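Local coordinates for periplasmic protein (Legionella pneumophila subsp. pneumophila, PDB 4FGQ), which acts as a calcium-dependent periplasmic protease, probably a cysteine proteinase of the bacterial transglutaminase-like family, at residues D70-P75 with D85-A90; Q106-Y111 with S158-G163; S52-F57 with E77-G82; S114-Q119 with R150-P155. All blocks are in the same frame, centred on the assembly; numbering follows the deposited sequence.

Interaction 1. Residues D70-P75 with D85-A90; sequences DYWKSP and DCEDFA
With CG anti to the carbonyl carbon in both Asp88 (chi1 -52°) and Lys73 (chi1 -60°), the carboxylate of the first and the methylene chain of the second are brought against each other. Lys73 N donates to Asp88 OD1 at 3.0 Å, an almost straight bond (175° at the hydrogen) that arrives from above the carboxylate plane. The other oxygen, Asp88 OD2, lies 3.5 Å from each of Lys73 CG, CD and CE. The extended lysine passes across the acid, and its NZ goes on to salt bridges with Asp81 and Glu60. OD2 is held from its own helix end as well: Asp85 N donates to Asp88 OD2 at 2.8 Å, while Asp88 N returns a bond to Asp85 OD1 at 3.0 Å. This reciprocal pair is a capping box at the start of helix 86-100; the N-H groups of Asp85 and Lys73, one on each oxygen, fix the turn of the Asp88 carboxylate. Asp85 OD2 accepts from Asp69 N, linking two residues of the calcium site. Two waters fill out the junction: one sits between Tyr71 O and Asp88 OD2, and the second donates to both Lys73 O and Asp88 O. Glu87 OE1 comes within 3.0 Å of Trp72 NE1, but the angle is poor for a hydrogen bond, the side chains crossing at about a right angle. Trp72 also packs on helix 183-192 and on Met122 of strand 119-126. Asp85, Glu87 and Asp88, with Tyr71 and Asp69 of the preceding loop, make up the calcium-binding site of this protein; the metal is not bound to this chain.

Interaction 2. Residues Q106-Y111 with S158-G163; sequences QLRITY and SFNAEG
The carbonyl oxygen OD1 of Asn160, whose amide nitrogen reaches across to Leu107, is gripped by two backbone N-H groups of its own loop. Gly163 N lies 2.9 Å from Asn160 OD1, nearly along the C=O axis, and Glu162 N approaches that oxygen from above the carbonyl plane, closing an Asx turn. Held this way, the amide is set to donate ND2 to Leu107 O at 3.0 Å, with the acceptor close to the amide plane. The loop is thereby tied to the first residue of strand 107-114, just where its partner strand 153-159 stops. The two are neighbours in the antiparallel sheet: Ile109 and Phe159 form a hydrogen-bonded pair, with Ile109 N to Phe159 O at 2.8 Å and Phe159 N to Ile109 O at 2.9 Å, and Thr110 with Ser158 is the next, non-hydrogen-bonded pair. On the Ile109 and Phe159 face, Ile109 CB stands over the phenyl ring, 3.9 Å from its centroid, a CH-pi contact displaced toward the rim, while Ile109 CG2 touches Phe159 CZ. The Trp185 ring meets Phe159 edge-to-face. On the sheet face carrying Ser158, Arg108 CD packs against Ser158 OG at 3.5 Å, and a water accepts from Arg108 NE at the guanidinium edge.

Interaction 3. Residues S52-F57 with E77-G82; sequences SFFNQF and EFIVDG
Aromatic contacts dominate the meeting of Phe57 and Phe54 with Phe78. Phe78 CE1 comes over one face of the Phe57 ring, 3.4 Å from Phe57 CD2, with the two ring planes inclined at 41°. The Phe78 side chain leaves its backbone toward the other segment, with CG anti to the backbone N (chi1 -174°). The same rim atom, Phe78 CE1, also touches Phe54 CD1 at 3.9 Å, so it is wedged between two rings of the other segment. The Phe54 ring is covered within its own segment too, where Phe53 CD2 sits over its centre.

Aliphatic packing comes from Ile79, the next residue of the helix. Its CD1 methyl lies near the plane of the Phe54 ring at the edge, 4.1 Å from Phe54 CE1, and 4.0 Å from Phe57 CE2, so that a single methyl bears on both rings. The side chains of Phe28 and Trp31, from helix 22-38, pack against Ile79.

The backbone contributes through Gly82, whose O lies near the plane of the Phe57 ring at its edge, 3.6 Å from Phe57 CD2. No hydrogen bond joins the segments directly. Gly82 has positive phi and is the C-prime residue that closes helix 75-81, with Gly82 N to Ile79 O weakly bonded at 3.2 Å and Gly83 N bonded to Phe78 O. Beyond these residues, Phe78 meets Phe89 of helix 86-100 edge-to-face. The three phenylalanines form an aromatic cluster that joins helix 43-55 and the loop after it to the Schellman motif ending helix 75-81.

Interaction 4. Residues S114-Q119 with R150-P155; sequences SLTLNQ and RPDLKP
At the end of the antiparallel pair, where strand 107-114 finishes and strand 153-159 starts, Ser114 pairs with Leu153 in a non-hydrogen-bonded antiparallel bridge, flanked by two turns. One is the type I turn from Arg150 to Leu153. The other is the tight connection from Ser114 to Gln119, which carries a G1 beta bulge and leads into strand 119-126. Backbone joins the two: Leu115 N donates to Asp152 O at 2.7 Å, nearly straight at 168°, and that oxygen also receives a CA-H contact from Ser114 CA at 3.3 Å. Around this bond the side chains pack lightly at the protein surface. Leu115 lays its CD1 on Pro151 O at 3.7 Å and turns CD2 toward Lys154 CB. Thr116 rests CG2 on Asp152 CB at 3.8 Å, the two side chains crossing obliquely.

Asp152 itself is locked by Arg150. The guanidinium grips it side-on, Arg150 NE to Asp152 OD1 and Arg150 NH2 to Asp152 OD2, each oxygen using its syn lone pair and lying close to the guanidinium plane. CG of Asp152 lies between the backbone N and the carbonyl carbon (chi1 57°), and the two Arg150 bonds hold the carboxylate beyond it. Leu153 CD1 sits over one face of the guanidinium, toward the rim. A second salt bridge, from Arg150 NH1 to Asp138, ties the turn to a neighbouring loop. Ser114 OG accepts from Leu117 N at 3.0 Å, an ST motif, and a water 2.7 Å from Ser114 OG donates to Asp152 OD2 at 2.8 Å, bridging the segments.

How the interactions relate
Along the chain the segments of interactions 3 and 1 alternate, and both contacts are complete before strand 107-114 begins. Interaction 4 falls between the two segments of interaction 2, at the strand end and the turn beyond it. Interactions 1 and 3, centres about 10 Å apart, are joined by a probable hydrogen bond between Tyr71 OH and Glu77. Interaction 2, centred about 14 Å from interaction 1, meets it where Ala90 of helix 86-100 packs on Ile109 and Trp72 of the loop on Phe159. Interaction 4, near the surface, is centred about 18 Å from interaction 2. Interaction 1 touches interaction 3 on the helical side and interaction 2 on the sheet, so the calcium-site residues sit where the two parts meet.

Interaction 1. Residues D70-P75 with D85-A90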
# COMPACT_ATOMS: atom_id res chain seq x y z
N ASP A 70 -3.71 0.14 -15.58
CA ASP A 70 -3.19 1.50 -15.67
C ASP A 70 -3.72 2.42 -14.56
O ASP A 70 -3.02 3.34 -14.14
CB ASP A 70 -3.50 2.12 -17.02
CG ASP A 70 -2.62 1.59 -18.12
OD1 ASP A 70 -1.70 0.78 -17.85
OD2 ASP A 70 -2.83 2.00 -19.27
N TYR A 71 -4.94 2.17 -14.10
CA TYR A 71 -5.57 3.03 -13.10
C TYR A 71 -5.10 2.69 -11.69
O TYR A 71 -5.10 1.52 -11.30
CB TYR A 71 -7.09 2.88 -13.18
CG TYR A 71 -7.87 3.82 -12.29
CD1 TYR A 71 -8.39 3.39 -11.08
CD2 TYR A 71 -8.09 5.14 -12.67
CE1 TYR A 71 -9.11 4.25 -10.27
CE2 TYR A 71 -8.81 6.00 -11.87
CZ TYR A 71 -9.32 5.55 -10.67
OH TYR A 71 -10.03 6.41 -9.87
N TRP A 72 -4.70 3.71 -10.93
CA TRP A 72 -4.29 3.52 -9.54
C TRP A 72 -5.45 3.84 -8.61
O TRP A 72 -6.00 4.94 -8.66
CB TRP A 72 -3.11 4.44 -9.18
CG TRP A 72 -1.80 4.08 -9.82
CD1 TRP A 72 -1.61 3.27 -10.90
CD2 TRP A 72 -0.50 4.54 -9.41
NE1 TRP A 72 -0.26 3.20 -11.19
CE2 TRP A 72 0.44 3.96 -10.29
CE3 TRP A 72 -0.05 5.38 -8.39
CZ2 TRP A 72 1.81 4.20 -10.18
CZ3 TRP A 72 1.32 5.61 -8.28
CH2 TRP A 72 2.22 5.03 -9.17
N LYS A 73 -5.82 2.89 -7.75
CA LYS A 73 -6.96 3.07 -6.85
C LYS A 73 -6.58 3.76 -5.54
O LYS A 73 -5.58 3.41 -4.92
CB LYS A 73 -7.57 1.72 -6.48
CG LYS A 73 -8.08 0.91 -7.66
CD LYS A 73 -8.83 -0.34 -7.14
CE LYS A 73 -9.14 -1.31 -8.26
NZ LYS A 73 -10.05 -2.41 -7.80
N SER A 74 -7.40 4.72 -5.12
CA SER A 74 -7.29 5.26 -3.76
C SER A 74 -7.70 4.18 -2.79
O SER A 74 -8.38 3.24 -3.18
CB SER A 74 -8.21 6.48 -3.59
OG SER A 74 -9.57 6.10 -3.58
N PRO A 75 -7.30 4.31 -1.51
CA PRO A 75 -7.71 3.37 -0.47
C PRO A 75 -9.22 3.14 -0.43
O PRO A 75 -9.66 2.00 -0.34
CB PRO A 75 -7.24 4.05 0.82
CG PRO A 75 -5.99 4.79 0.38
CD PRO A 75 -6.28 5.26 -1.02
N ASP A 85 -5.05 -4.33 -7.91
CA ASP A 85 -3.81 -4.96 -8.36
C ASP A 85 -2.68 -4.74 -7.36
O ASP A 85 -2.89 -4.16 -6.30
CB ASP A 85 -3.43 -4.52 -9.79
CG ASP A 85 -3.16 -3.02 -9.90
OD1 ASP A 85 -2.73 -2.40 -8.92
OD2 ASP A 85 -3.37 -2.46 -11.00
N CYS A 86 -1.48 -5.21 -7.69
CA CYS A 86 -0.37 -5.16 -6.73
C CYS A 86 -0.06 -3.73 -6.29
O CYS A 86 0.32 -3.48 -5.14
CB CYS A 86 0.88 -5.81 -7.32
SG CYS A 86 1.46 -5.03 -8.87
N GLU A 87 -0.25 -2.78 -7.21
CA GLU A 87 0.02 -1.38 -6.91
C GLU A 87 -1.02 -0.89 -5.91
O GLU A 87 -0.70 -0.19 -4.94
CB GLU A 87 0.03 -0.57 -8.22
CG GLU A 87 0.98 -1.15 -9.28
CD GLU A 87 0.94 -0.42 -10.61
OE1 GLU A 87 -0.07 0.26 -10.91
OE2 GLU A 87 1.93 -0.51 -11.37
N ASP A 88 -2.28 -1.27 -6.13
CA ASP A 88 -3.36 -0.87 -5.23
C ASP A 88 -3.18 -1.43 -3.82
O ASP A 88 -3.48 -0.74 -2.84
CB ASP A 88 -4.72 -1.29 -5.80
CG ASP A 88 -4.94 -0.82 -7.23
OD1 ASP A 88 -4.45 0.27 -7.62
OD2 ASP A 88 -5.62 -1.54 -7.99
N PHE A 89 -2.70 -2.67 -3.70
CA PHE A 89 -2.42 -3.25 -2.38
C PHE A 89 -1.35 -2.44 -1.66
O PHE A 89 -1.47 -2.15 -0.47
CB PHE A 89 -1.91 -4.69 -2.51
CG PHE A 89 -2.99 -5.74 -2.61
CD1 PHE A 89 -3.81 -5.83 -3.73
CD2 PHE A 89 -3.13 -6.70 -1.61
CE1 PHE A 89 -4.78 -6.80 -3.83
CE2 PHE A 89 -4.11 -7.69 -1.71
CZ PHE A 89 -4.94 -7.73 -2.82
N ALA A 90 -0.30 -2.07 -2.39
CA ALA A 90 0.80 -1.32 -1.77
C ALA A 90 0.34 0.06 -1.31
O ALA A 90 0.74 0.54 -0.25
CB ALA A 90 1.98 -1.21 -2.73
O HOH W 1 -6.32 -0.74 -10.55
O HOH W 2 -5.45 1.35 -2.84

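Interaction 2. Residues Q106-Y111 with S158-G163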
# COMPACT_ATOMS: atom_id res chain seq x y z
N GLN A 106 9.56 6.58 6.55
CA GLN A 106 10.09 5.21 6.58
C GLN A 106 9.41 4.29 5.58
O GLN A 106 9.72 3.10 5.53
CB GLN A 106 9.93 4.60 7.97
CG GLN A 106 10.73 5.33 9.02
CD GLN A 106 10.67 4.65 10.37
OE1 GLN A 106 10.16 5.22 11.34
NE2 GLN A 106 11.19 3.43 10.44
N LEU A 107 8.46 4.82 4.83
CA LEU A 107 7.67 3.99 3.92
C LEU A 107 7.80 4.49 2.50
O LEU A 107 7.58 5.67 2.23
CB LEU A 107 6.20 4.01 4.34
CG LEU A 107 5.89 3.41 5.71
CD1 LEU A 107 4.49 3.80 6.14
CD2 LEU A 107 6.01 1.89 5.63
N ARG A 108 8.15 3.59 1.59
CA ARG A 108 8.20 3.96 0.18
C ARG A 108 7.55 2.90 -0.65
O ARG A 108 7.97 1.75 -0.63
CB ARG A 108 9.65 4.18 -0.27
CG ARG A 108 10.31 5.37 0.38
CD ARG A 108 11.68 5.65 -0.16
NE ARG A 108 12.34 6.70 0.61
CZ ARG A 108 13.60 7.09 0.44
NH1 ARG A 108 14.35 6.51 -0.48
NH2 ARG A 108 14.10 8.06 1.20
N ILE A 109 6.50 3.29 -1.37
CA ILE A 109 5.86 2.39 -2.31
C ILE A 109 6.87 2.16 -3.44
O ILE A 109 7.42 3.12 -3.99
CB ILE A 109 4.57 3.01 -2.86
CG1 ILE A 109 3.59 3.30 -1.71
CG2 ILE A 109 3.94 2.09 -3.90
CD1 ILE A 109 2.44 4.26 -2.10
N THR A 110 7.13 0.90 -3.78
CA THR A 110 8.27 0.58 -4.65
C THR A 110 7.85 -0.16 -5.90
O THR A 110 7.24 -1.23 -5.82
CB THR A 110 9.30 -0.29 -3.91
OG1 THR A 110 9.76 0.41 -2.76
CG2 THR A 110 10.50 -0.59 -4.81
N TYR A 111 8.21 0.39 -7.05
CA TYR A 111 7.97 -0.24 -8.34
C TYR A 111 9.22 -1.02 -8.68
O TYR A 111 10.32 -0.45 -8.78
CB TYR A 111 7.70 0.85 -9.36
CG TYR A 111 7.42 0.42 -10.79
CD1 TYR A 111 6.13 0.40 -11.28
CD2 TYR A 111 8.45 0.13 -11.66
CE1 TYR A 111 5.86 0.06 -12.59
CE2 TYR A 111 8.20 -0.20 -12.97
CZ TYR A 111 6.91 -0.24 -13.43
OH TYR A 111 6.65 -0.58 -14.74
N SER A 158 10.82 4.45 -6.32
CA SER A 158 9.96 4.38 -5.16
C SER A 158 9.40 5.77 -4.86
O SER A 158 9.92 6.78 -5.35
CB SER A 158 10.70 3.81 -3.95
OG SER A 158 11.77 4.64 -3.56
N PHE A 159 8.32 5.83 -4.10
CA PHE A 159 7.68 7.11 -3.83
C PHE A 159 6.80 7.04 -2.59
O PHE A 159 6.44 5.96 -2.11
CB PHE A 159 6.83 7.52 -5.04
CG PHE A 159 5.71 6.58 -5.34
CD1 PHE A 159 4.42 6.85 -4.89
CD2 PHE A 159 5.93 5.42 -6.07
CE1 PHE A 159 3.38 5.98 -5.17
CE2 PHE A 159 4.89 4.54 -6.35
CZ PHE A 159 3.62 4.83 -5.90
N ASN A 160 6.47 8.21 -2.05
CA ASN A 160 5.43 8.32 -1.04
C ASN A 160 4.72 9.66 -1.19
O ASN A 160 4.88 10.33 -2.21
CB ASN A 160 5.98 8.10 0.38
CG ASN A 160 7.14 9.01 0.71
OD1 ASN A 160 7.28 10.09 0.15
ND2 ASN A 160 8.00 8.57 1.64
N ALA A 161 3.95 10.07 -0.19
CA ALA A 161 3.21 11.33 -0.33
C ALA A 161 4.13 12.53 -0.51
O ALA A 161 3.72 13.55 -1.05
CB ALA A 161 2.27 11.54 0.86
N GLU A 162 5.38 12.39 -0.07
CA GLU A 162 6.30 13.53 -0.08
C GLU A 162 7.26 13.54 -1.26
O GLU A 162 7.49 14.59 -1.86
CB GLU A 162 7.10 13.59 1.23
CG GLU A 162 6.28 13.94 2.46
CD GLU A 162 5.55 12.75 3.05
OE1 GLU A 162 4.41 12.93 3.53
OE2 GLU A 162 6.11 11.63 3.03
N GLY A 163 7.83 12.38 -1.58
CA GLY A 163 8.91 12.34 -2.55
C GLY A 163 8.83 11.23 -3.57
O GLY A 163 7.95 10.36 -3.52
O HOH W 3 11.27 8.61 2.56

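Interaction 3. Residues S52-F57 with E77-G82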
# COMPACT_ATOMS: atom_id res chain seq x y z
N SER A 52 -1.03 -8.35 6.56
CA SER A 52 -1.90 -9.54 6.52
C SER A 52 -3.37 -9.18 6.32
O SER A 52 -4.11 -9.92 5.65
CB SER A 52 -1.68 -10.41 7.77
OG SER A 52 -2.10 -9.76 8.96
N PHE A 53 -3.80 -8.06 6.90
CA PHE A 53 -5.19 -7.62 6.72
C PHE A 53 -5.48 -7.41 5.25
O PHE A 53 -6.46 -7.93 4.73
CB PHE A 53 -5.47 -6.31 7.48
CG PHE A 53 -6.90 -5.84 7.35
CD1 PHE A 53 -7.90 -6.36 8.16
CD2 PHE A 53 -7.25 -4.86 6.42
CE1 PHE A 53 -9.22 -5.92 8.04
CE2 PHE A 53 -8.56 -4.43 6.29
CZ PHE A 53 -9.54 -4.96 7.10
N PHE A 54 -4.63 -6.64 4.58
CA PHE A 54 -4.91 -6.35 3.18
C PHE A 54 -4.60 -7.50 2.25
O PHE A 54 -5.20 -7.59 1.18
CB PHE A 54 -4.25 -5.03 2.76
CG PHE A 54 -4.94 -3.85 3.34
CD1 PHE A 54 -6.26 -3.60 2.99
CD2 PHE A 54 -4.34 -3.05 4.30
CE1 PHE A 54 -6.96 -2.54 3.55
CE2 PHE A 54 -5.04 -1.98 4.86
CZ PHE A 54 -6.35 -1.73 4.48
N ASN A 55 -3.72 -8.41 2.66
CA ASN A 55 -3.37 -9.51 1.75
C ASN A 55 -4.49 -10.50 1.51
O ASN A 55 -4.40 -11.32 0.59
CB ASN A 55 -2.09 -10.22 2.18
CG ASN A 55 -0.85 -9.51 1.70
OD1 ASN A 55 -0.94 -8.65 0.81
ND2 ASN A 55 0.30 -9.84 2.27
N GLN A 56 -5.55 -10.41 2.32
CA GLN A 56 -6.75 -11.25 2.20
C GLN A 56 -7.71 -10.78 1.11
O GLN A 56 -8.67 -11.48 0.81
CB GLN A 56 -7.55 -11.23 3.52
CG GLN A 56 -8.44 -9.96 3.64
CD GLN A 56 -9.39 -9.96 4.79
OE1 GLN A 56 -10.31 -10.78 4.87
NE2 GLN A 56 -9.22 -9.00 5.69
N PHE A 57 -7.51 -9.58 0.55
CA PHE A 57 -8.45 -9.02 -0.42
C PHE A 57 -8.25 -9.62 -1.83
O PHE A 57 -7.31 -10.37 -2.06
CB PHE A 57 -8.30 -7.48 -0.49
CG PHE A 57 -8.93 -6.73 0.67
CD1 PHE A 57 -8.46 -6.87 1.96
CD2 PHE A 57 -9.96 -5.83 0.44
CE1 PHE A 57 -9.04 -6.18 3.01
CE2 PHE A 57 -10.54 -5.12 1.48
CZ PHE A 57 -10.07 -5.30 2.78
N GLU A 77 -11.37 3.41 -2.88
CA GLU A 77 -11.74 2.64 -4.07
C GLU A 77 -11.38 1.16 -3.91
O GLU A 77 -12.13 0.28 -4.34
CB GLU A 77 -11.09 3.23 -5.32
CG GLU A 77 -11.67 4.57 -5.75
CD GLU A 77 -10.89 5.18 -6.90
OE1 GLU A 77 -9.68 5.42 -6.73
OE2 GLU A 77 -11.48 5.40 -7.97
N PHE A 78 -10.23 0.90 -3.31
CA PHE A 78 -9.80 -0.46 -3.01
C PHE A 78 -10.84 -1.14 -2.11
O PHE A 78 -11.25 -2.27 -2.37
CB PHE A 78 -8.44 -0.41 -2.30
CG PHE A 78 -7.81 -1.77 -2.07
CD1 PHE A 78 -8.11 -2.51 -0.93
CD2 PHE A 78 -6.88 -2.28 -2.97
CE1 PHE A 78 -7.51 -3.74 -0.70
CE2 PHE A 78 -6.28 -3.52 -2.74
CZ PHE A 78 -6.60 -4.25 -1.61
N ILE A 79 -11.26 -0.45 -1.06
CA ILE A 79 -12.26 -1.02 -0.14
C ILE A 79 -13.61 -1.27 -0.82
O ILE A 79 -14.21 -2.35 -0.65
CB ILE A 79 -12.45 -0.13 1.10
CG1 ILE A 79 -11.16 -0.04 1.91
CG2 ILE A 79 -13.58 -0.67 1.98
CD1 ILE A 79 -10.75 -1.34 2.61
N VAL A 80 -14.09 -0.30 -1.59
CA VAL A 80 -15.35 -0.45 -2.31
C VAL A 80 -15.30 -1.64 -3.28
O VAL A 80 -16.23 -2.44 -3.34
CB VAL A 80 -15.73 0.84 -3.07
CG1 VAL A 80 -16.89 0.59 -4.02
CG2 VAL A 80 -16.10 1.94 -2.08
N ASP A 81 -14.19 -1.78 -3.99
CA ASP A 81 -14.05 -2.83 -5.00
C ASP A 81 -13.76 -4.20 -4.38
O ASP A 81 -13.95 -5.23 -5.04
CB ASP A 81 -12.94 -2.49 -5.99
CG ASP A 81 -13.29 -1.31 -6.87
OD1 ASP A 81 -14.44 -0.85 -6.81
OD2 ASP A 81 -12.40 -0.87 -7.64
N GLY A 82 -13.28 -4.20 -3.14
CA GLY A 82 -12.91 -5.43 -2.47
C GLY A 82 -11.54 -5.94 -2.88
O GLY A 82 -11.22 -7.12 -2.67

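Interaction 4. Residues S114-Q119 with R150-P155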
# COMPACT_ATOMS: atom_id res chain seq x y z
N SER A 114 9.98 -7.74 -11.53
CA SER A 114 10.06 -9.10 -11.01
C SER A 114 10.84 -9.94 -12.00
O SER A 114 10.42 -10.13 -13.15
CB SER A 114 8.67 -9.71 -10.78
OG SER A 114 8.81 -11.10 -10.55
N LEU A 115 12.00 -10.43 -11.55
CA LEU A 115 12.91 -11.17 -12.42
C LEU A 115 12.40 -12.59 -12.67
O LEU A 115 12.85 -13.27 -13.58
CB LEU A 115 14.31 -11.21 -11.80
CG LEU A 115 14.93 -9.83 -11.52
CD1 LEU A 115 16.37 -9.94 -11.04
CD2 LEU A 115 14.84 -8.94 -12.76
N THR A 116 11.44 -13.01 -11.85
CA THR A 116 10.85 -14.33 -11.99
C THR A 116 9.57 -14.33 -12.83
O THR A 116 9.32 -15.26 -13.59
CB THR A 116 10.56 -14.96 -10.61
OG1 THR A 116 9.85 -14.01 -9.80
CG2 THR A 116 11.86 -15.31 -9.91
N LEU A 117 8.75 -13.29 -12.66
CA LEU A 117 7.48 -13.19 -13.38
C LEU A 117 7.65 -12.46 -14.71
O LEU A 117 6.75 -12.49 -15.56
CB LEU A 117 6.43 -12.45 -12.54
CG LEU A 117 6.00 -13.09 -11.21
CD1 LEU A 117 4.84 -12.31 -10.60
CD2 LEU A 117 5.63 -14.55 -11.39
N ASN A 118 8.80 -11.81 -14.88
CA ASN A 118 9.10 -11.07 -16.11
C ASN A 118 8.03 -10.00 -16.37
O ASN A 118 7.54 -9.85 -17.49
CB ASN A 118 9.24 -12.02 -17.30
CG ASN A 118 10.37 -13.02 -17.10
OD1 ASN A 118 11.48 -12.65 -16.69
ND2 ASN A 118 10.09 -14.29 -17.36
N GLN A 119 7.69 -9.28 -15.31
CA GLN A 119 6.79 -8.14 -15.40
C GLN A 119 7.03 -7.22 -14.22
O GLN A 119 7.65 -7.62 -13.23
CB GLN A 119 5.33 -8.58 -15.43
CG GLN A 119 4.85 -9.27 -14.16
CD GLN A 119 3.48 -9.87 -14.35
OE1 GLN A 119 3.12 -10.27 -15.46
NE2 GLN A 119 2.69 -9.90 -13.28
N ARG A 150 14.89 -10.99 -1.14
CA ARG A 150 14.00 -10.92 -2.31
C ARG A 150 14.79 -10.60 -3.58
O ARG A 150 14.58 -9.57 -4.21
CB ARG A 150 12.92 -9.85 -2.09
CG ARG A 150 11.98 -10.09 -0.91
CD ARG A 150 11.20 -11.39 -1.07
NE ARG A 150 10.55 -11.44 -2.39
CZ ARG A 150 9.31 -11.04 -2.64
NH1 ARG A 150 8.55 -10.54 -1.67
NH2 ARG A 150 8.83 -11.13 -3.88
N PRO A 151 15.71 -11.50 -3.97
CA PRO A 151 16.51 -11.21 -5.16
C PRO A 151 15.65 -11.25 -6.43
O PRO A 151 16.14 -10.88 -7.50
CB PRO A 151 17.53 -12.36 -5.18
CG PRO A 151 16.82 -13.49 -4.50
CD PRO A 151 16.01 -12.83 -3.41
N ASP A 152 14.40 -11.70 -6.31
CA ASP A 152 13.49 -11.73 -7.45
C ASP A 152 12.95 -10.34 -7.78
O ASP A 152 12.37 -10.13 -8.85
CB ASP A 152 12.33 -12.69 -7.20
CG ASP A 152 11.54 -12.35 -5.95
OD1 ASP A 152 12.15 -12.17 -4.87
OD2 ASP A 152 10.30 -12.28 -6.03
N LEU A 153 13.16 -9.38 -6.88
CA LEU A 153 12.64 -8.02 -7.07
C LEU A 153 13.78 -7.04 -7.29
O LEU A 153 14.67 -6.91 -6.44
CB LEU A 153 11.82 -7.57 -5.87
CG LEU A 153 10.55 -8.36 -5.53
CD1 LEU A 153 9.91 -7.81 -4.27
CD2 LEU A 153 9.56 -8.36 -6.70
N LYS A 154 13.77 -6.36 -8.44
CA LYS A 154 14.78 -5.34 -8.74
C LYS A 154 14.10 -3.98 -8.78
O LYS A 154 13.40 -3.66 -9.74
CB LYS A 154 15.44 -5.65 -10.08
CG LYS A 154 16.60 -4.70 -10.44
CD LYS A 154 17.24 -5.09 -11.76
CE LYS A 154 18.44 -4.19 -12.07
NZ LYS A 154 19.07 -4.50 -13.38
N PRO A 155 14.29 -3.17 -7.73
CA PRO A 155 13.62 -1.86 -7.69
C PRO A 155 13.99 -0.96 -8.88
O PRO A 155 15.14 -0.92 -9.33
CB PRO A 155 14.15 -1.25 -6.39
CG PRO A 155 14.46 -2.44 -5.53
CD PRO A 155 15.04 -3.45 -6.50
O HOH W 4 8.41 -11.72 -7.97